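MHP1 (Microbacterium liquefaciens, PDB 2JLN) couples sodium binding to the uptake of 5-aryl-substituted hydantoins across the membrane, as a transporter of the nucleobase-cation-symport-1 family. Local coordinates at the sodium ion site. Coordinates in Å, arbitrary orientation; residue numbers count along the deposited sequence, not the author numbering.

The sodium ion site. Residues 38-39, 41-42, 175, 308-310, 312-313. With NA (sodium ion), chain B.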
ATOM      1  N   ALA A  38      11.796   1.792  -4.082  1.00 52.42           N
ATOM      2  CA  ALA A  38      11.792   0.388  -4.481  1.00 54.67           C
ATOM      3  C   ALA A  38      10.387  -0.249  -4.451  1.00 56.55           C
ATOM      4  O   ALA A  38      10.114  -1.166  -5.225  1.00 56.85           O
ATOM      5  CB  ALA A  38      12.782  -0.418  -3.659  1.00 57.44           C
ATOM      6  N   MET A  39       9.503   0.249  -3.580  1.00 56.51           N
ATOM      7  CA  MET A  39       8.107  -0.228  -3.484  1.00 53.48           C
ATOM      8  C   MET A  39       7.220   0.163  -4.685  1.00 50.27           C
ATOM      9  O   MET A  39       6.270  -0.526  -4.982  1.00 48.25           O
ATOM     10  CB  MET A  39       7.473   0.211  -2.140  1.00 52.75           C
ATOM     11  CG  MET A  39       5.999  -0.173  -1.901  1.00 53.03           C
ATOM     12  SD  MET A  39       5.374  -0.222  -0.165  1.00 57.19           S
ATOM     13  CE  MET A  39       6.159   1.233   0.544  1.00 59.22           C
ATOM     14  N   ILE A  41       8.345   0.478  -8.010  1.00 51.47           N
ATOM     15  CA  ILE A  41       8.763  -0.289  -9.188  1.00 51.25           C
ATOM     16  C   ILE A  41       8.204  -1.721  -9.169  1.00 52.62           C
ATOM     17  O   ILE A  41       8.701  -2.596  -8.474  1.00 50.85           O
ATOM     18  CB  ILE A  41      10.280  -0.371  -9.275  1.00 51.25           C
ATOM     19  CG1 ILE A  41      10.884   1.025  -9.223  1.00 56.60           C
ATOM     20  CG2 ILE A  41      10.707  -1.105 -10.524  1.00 49.16           C
ATOM     21  CD1 ILE A  41      12.300   1.049  -8.602  1.00 58.11           C
ATOM     22  N   GLN A  42       7.158  -1.962  -9.938  1.00 55.40           N
ATOM     23  CA  GLN A  42       6.534  -3.265  -9.913  1.00 51.02           C
ATOM     24  C   GLN A  42       5.469  -3.342 -10.993  1.00 53.29           C
ATOM     25  O   GLN A  42       4.646  -2.435 -11.139  1.00 55.38           O
ATOM     26  CB  GLN A  42       5.925  -3.516  -8.545  1.00 47.61           C
ATOM     27  CG  GLN A  42       4.931  -2.450  -8.160  1.00 51.45           C
ATOM     28  CD  GLN A  42       3.473  -2.792  -8.492  1.00 56.68           C
ATOM     29  OE1 GLN A  42       3.130  -3.922  -8.858  1.00 56.53           O
ATOM     30  NE2 GLN A  42       2.603  -1.807  -8.335  1.00 64.30           N
ATOM     31  N   LEU A 175      18.172  -1.308  -9.284  1.00 64.93           N
ATOM     32  CA  LEU A 175      16.942  -1.099 -10.070  1.00 61.87           C
ATOM     33  C   LEU A 175      16.936   0.168 -10.948  1.00 60.95           C
ATOM     34  O   LEU A 175      16.512   0.125 -12.093  1.00 61.62           O
ATOM     35  CB  LEU A 175      15.720  -1.075  -9.155  1.00 59.71           C
ATOM     36  CG  LEU A 175      15.199  -2.434  -8.707  1.00 59.79           C
ATOM     37  CD1 LEU A 175      13.862  -2.297  -8.005  1.00 58.23           C
ATOM     38  CD2 LEU A 175      15.058  -3.310  -9.900  1.00 60.56           C
ATOM     39  N   LEU A 308      13.831  -9.006  -8.296  1.00 56.01           N
ATOM     40  CA  LEU A 308      14.228  -7.930  -7.413  1.00 53.98           C
ATOM     41  C   LEU A 308      13.105  -6.888  -7.252  1.00 59.51           C
ATOM     42  O   LEU A 308      12.946  -6.289  -6.193  1.00 62.47           O
ATOM     43  CB  LEU A 308      15.489  -7.285  -7.939  1.00 51.50           C
ATOM     44  CG  LEU A 308      16.304  -6.625  -6.844  1.00 59.16           C
ATOM     45  CD1 LEU A 308      16.630  -7.671  -5.772  1.00 59.39           C
ATOM     46  CD2 LEU A 308      17.577  -5.962  -7.423  1.00 57.05           C
ATOM     47  N   ALA A 309      12.305  -6.687  -8.292  1.00 57.56           N
ATOM     48  CA  ALA A 309      11.193  -5.740  -8.221  1.00 57.18           C
ATOM     49  C   ALA A 309       9.955  -6.225  -7.444  1.00 54.92           C
ATOM     50  O   ALA A 309       9.162  -5.430  -6.981  1.00 55.90           O
ATOM     51  CB  ALA A 309      10.794  -5.293  -9.631  1.00 57.44           C
ATOM     52  N   THR A 310       9.778  -7.526  -7.326  1.00 55.86           N
ATOM     53  CA  THR A 310       8.646  -8.091  -6.590  1.00 55.67           C
ATOM     54  C   THR A 310       8.932  -8.149  -5.081  1.00 57.16           C
ATOM     55  O   THR A 310       8.070  -7.916  -4.238  1.00 55.37           O
ATOM     56  CB  THR A 310       8.363  -9.500  -7.136  1.00 52.18           C
ATOM     57  OG1 THR A 310       8.283  -9.412  -8.560  1.00 52.17           O
ATOM     58  CG2 THR A 310       7.089 -10.089  -6.578  1.00 47.37           C
ATOM     59  N   SER A 312      10.727  -6.176  -3.404  1.00 62.03           N
ATOM     60  CA  SER A 312      10.748  -4.843  -2.815  1.00 56.64           C
ATOM     61  C   SER A 312       9.341  -4.285  -2.647  1.00 59.27           C
ATOM     62  O   SER A 312       9.170  -3.202  -2.088  1.00 61.33           O
ATOM     63  CB  SER A 312      11.594  -3.898  -3.658  1.00 51.89           C
ATOM     64  OG  SER A 312      11.646  -4.367  -4.983  1.00 54.09           O
ATOM     65  N   THR A 313       8.338  -5.029  -3.123  1.00 55.91           N
ATOM     66  CA  THR A 313       6.954  -4.572  -3.052  1.00 53.94           C
ATOM     67  C   THR A 313       6.011  -5.515  -2.285  1.00 56.57           C
ATOM     68  O   THR A 313       5.319  -5.090  -1.351  1.00 56.26           O
ATOM     69  CB  THR A 313       6.391  -4.289  -4.449  1.00 51.75           C
ATOM     70  OG1 THR A 313       7.051  -3.143  -4.997  1.00 52.46           O
ATOM     71  CG2 THR A 313       4.920  -4.002  -4.377  1.00 47.90           C
TER
HETATM   72 NA    NA B1471       9.543  -3.556  -6.138  1.00 60.26          NA
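In Thr313 the hydroxyl OG1 lies anti to the carbonyl carbon and beside the backbone N (chi1 -68°), while the methyl CG2 is anti to the backbone N; this turns the polar branch toward the sodium ion. In Ser312 OG lies close to eclipsing the backbone N (chi1 24°), which points its hydroxyl at the metal, at 2.5 Å from NA. Thr313 OG1 is also a ligand, at 2.8 Å from NA. Backbone carbonyls supply further ligands: Ala38 O at 2.6 Å and Ile41 O at 2.7 Å from NA, with Ala309 O also bound. These neutral, hard oxygens suit sodium, and their geometry falls between square pyramidal and trigonal bipyramidal, although water ligands could be unseen. A hydroxyl can offer oxygen to the cation and its hydrogen elsewhere. Ser312 OG does so by donating to Leu308 O at 2.6 Å, in the carbonyl plane. Thr313 OG1 donates to Met39 O at 2.7 Å from above the carbonyl plane, thereby tying the two segments together. An alanine in place of Ser312 would remove both the metal ligand and the Leu308 bond, and would probably weaken sodium binding. Ala38 and Ala309 serve through their backbones, their small methyls adding little bulk. Ile41 also binds through its main chain; just past helix 29-40 its non-helical psi (102°) lets the carbonyl turn to the ion. The site joins helix 29-40 and the following loop to the end of helix 296-311 and the break before helix 314-329, within transmembrane segments 1 and 8.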